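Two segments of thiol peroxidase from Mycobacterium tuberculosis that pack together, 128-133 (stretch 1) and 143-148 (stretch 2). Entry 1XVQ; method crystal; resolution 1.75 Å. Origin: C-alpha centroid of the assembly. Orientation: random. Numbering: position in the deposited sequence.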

# COMPACT_ATOMS: atom_id res chain seq x y z
N LEU A 128 2.88 4.93 -6.96
CA LEU A 128 2.37 5.15 -5.61
C LEU A 128 3.53 5.31 -4.64
O LEU A 128 4.50 4.57 -4.72
N ALA A 129 3.41 6.25 -3.71
CA ALA A 129 4.49 6.45 -2.73
C ALA A 129 4.51 5.33 -1.69
O ALA A 129 3.48 4.68 -1.41
N ARG A 130 5.69 5.09 -1.10
CA ARG A 130 5.80 4.07 -0.05
C ARG A 130 4.87 4.50 1.11
O ARG A 130 4.99 5.60 1.66
N ALA A 131 3.95 3.63 1.49
CA ALA A 131 2.99 3.99 2.52
C ALA A 131 2.34 2.75 3.08
O ALA A 131 2.38 1.68 2.47
N ILE A 132 1.74 2.91 4.24
CA ILE A 132 1.04 1.82 4.89
C ILE A 132 -0.32 2.32 5.35
O ILE A 132 -0.43 3.38 5.97
N VAL A 133 -1.36 1.56 5.03
CA VAL A 133 -2.68 1.91 5.52
C VAL A 133 -3.26 0.64 6.10
O VAL A 133 -3.27 -0.39 5.45
N TYR A 143 -4.92 3.08 10.92
CA TYR A 143 -3.58 3.65 10.98
C TYR A 143 -3.06 3.99 9.60
O TYR A 143 -3.34 3.26 8.65
N THR A 144 -2.32 5.09 9.49
CA THR A 144 -1.72 5.44 8.22
C THR A 144 -0.32 5.99 8.42
O THR A 144 0.02 6.52 9.47
N GLU A 145 0.51 5.78 7.41
CA GLU A 145 1.84 6.37 7.39
C GLU A 145 2.24 6.57 5.95
O GLU A 145 2.34 5.61 5.19
N LEU A 146 2.46 7.82 5.57
CA LEU A 146 2.96 8.10 4.22
C LEU A 146 4.40 8.42 4.54
O LEU A 146 4.67 9.44 5.18
N VAL A 147 5.33 7.55 4.15
CA VAL A 147 6.72 7.78 4.48
C VAL A 147 7.11 9.13 3.86
O VAL A 147 7.04 9.32 2.66
N PRO A 148 7.50 10.10 4.71
CA PRO A 148 7.89 11.44 4.29
C PRO A 148 9.12 11.62 3.42
O PRO A 148 9.22 12.61 2.72

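Where the two strands run out, a water takes up the ladder: water 1 donates to Arg-130 O (2.8 Å) and to Val-147 O (2.7 Å), clamping the same two residues that are already joined by the hydrogen bond from Val-147 N to Arg-130 O (3.2 Å). Arg-130 O thus accepts two hydrogen bonds, one from Val-147 N and one from water 1, and the pairing extends one step past the regular strands, 131-133 and 143-146, which run antiparallel at 170°. Within them, Ile-132 and Glu-145 form the hydrogen-bonded pair, Ile-132 N giving to Glu-145 O (2.9 Å) and Glu-145 N to Ile-132 O (3.0 Å). The flanking pairs, Ala-131 with Leu-146 and Val-133 with Thr-144, exchange no such bonds; three of their four CA atoms make CA-H...O contacts, Ala-131 CA to Glu-145 O (3.2 Å), Thr-144 CA to Ile-132 O (3.3 Å) and Val-133 CA to Tyr-143 O (3.5 Å).

Side chains alternate between the faces. Ala-131, Val-133, Thr-144 and Leu-146 share one. Leu-146, chi1 t and chi2 p, brings its end nearer to stretch 1, so that its CD1 packs 3.7 Å from Ala-129 CB and 4.3 Å from Ala-131 CB; both alanines offer just a methyl, and Ala-129 points toward stretch 2 from the loop before the strand. Farther along this face, Val-133 (chi1 t) sets CG2 at 4.2 Å from CG2 of Thr-144 (chi1 p), a methyl-to-methyl approach.

Ile-132 and Glu-145 project from the other face. Ile-132, chi1 m and chi2 t, is buried and has the largest area covered by the opposing stretch, 64 Å². Its CG2 reaches CE1 of Tyr-143 at 4.1 Å, lying near the ring plane, so the methyl meets an edge of the ring rather than its face. Tyr-143 leaves its backbone sideways, but with chi1 t and chi2 at -86° the ring end comes nearer to stretch 1. Glu-145 is extended, chi1 and chi2 both t, and its OE1 is hydrogen-bonded elsewhere in the structure.

Beyond the strand ends, Val-147 (chi1 t) points toward stretch 1, its CG2 standing 4.0 Å from Arg-130 CG. Arg-130 starts sideways, with chi1 t, chi2 p and chi3 t, and then leads away: its CB and CG pass Val-147 CG2, while NH1 and NH2 are hydrogen-bonded elsewhere in the structure. At the margins, Leu-128 and Pro-148 make no contact across the stretches. In all, 382 Å² is buried.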

# COMPACT_ATOMS: atom_id res chain seq x y z
CB LEU A 128 1.55 3.95 -5.15
CG LEU A 128 0.50 3.54 -6.17
CD1 LEU A 128 -0.38 2.46 -5.48
CD2 LEU A 128 -0.40 4.76 -6.59
CB ALA A 129 4.31 7.77 -2.02
CB ARG A 130 7.22 3.97 0.47
CG ARG A 130 7.39 2.79 1.45
CD ARG A 130 7.37 1.43 0.74
NE ARG A 130 7.50 0.31 1.68
CZ ARG A 130 6.47 -0.35 2.21
NH1 ARG A 130 5.20 -0.04 1.90
NH2 ARG A 130 6.70 -1.34 3.07
CB ALA A 131 1.91 4.88 1.90
CB ILE A 132 1.84 1.27 6.11
CG1 ILE A 132 3.01 0.39 5.60
CG2 ILE A 132 0.93 0.43 7.00
CD1 ILE A 132 3.97 -0.12 6.70
CB VAL A 133 -3.62 2.42 4.39
CG1 VAL A 133 -5.06 2.56 4.93
CG2 VAL A 133 -3.11 3.75 3.87
CB TYR A 143 -2.62 2.63 11.62
CG TYR A 143 -1.14 2.97 11.52
CD1 TYR A 143 -0.39 2.62 10.39
CD2 TYR A 143 -0.50 3.65 12.56
CE1 TYR A 143 0.96 2.93 10.31
CE2 TYR A 143 0.85 3.97 12.48
CZ TYR A 143 1.57 3.61 11.36
OH TYR A 143 2.90 3.94 11.29
CB THR A 144 -2.50 6.53 7.44
OG1 THR A 144 -2.44 7.79 8.15
CG2 THR A 144 -3.93 6.14 7.23
CB GLU A 145 2.94 5.51 8.05
CG GLU A 145 4.27 6.30 8.01
CD GLU A 145 5.51 5.50 8.32
OE1 GLU A 145 5.45 4.25 8.37
OE2 GLU A 145 6.59 6.14 8.49
CB LEU A 146 2.29 9.35 3.64
CG LEU A 146 3.05 9.94 2.43
CD1 LEU A 146 3.00 8.95 1.26
CD2 LEU A 146 2.43 11.28 2.02
CB VAL A 147 7.61 6.65 3.97
CG1 VAL A 147 9.05 6.89 4.41
CG2 VAL A 147 7.11 5.31 4.52
CB PRO A 148 8.03 12.18 5.62
CG PRO A 148 8.64 11.14 6.45
CD PRO A 148 7.74 9.95 6.16
O HOH W 1 6.67 7.59 0.66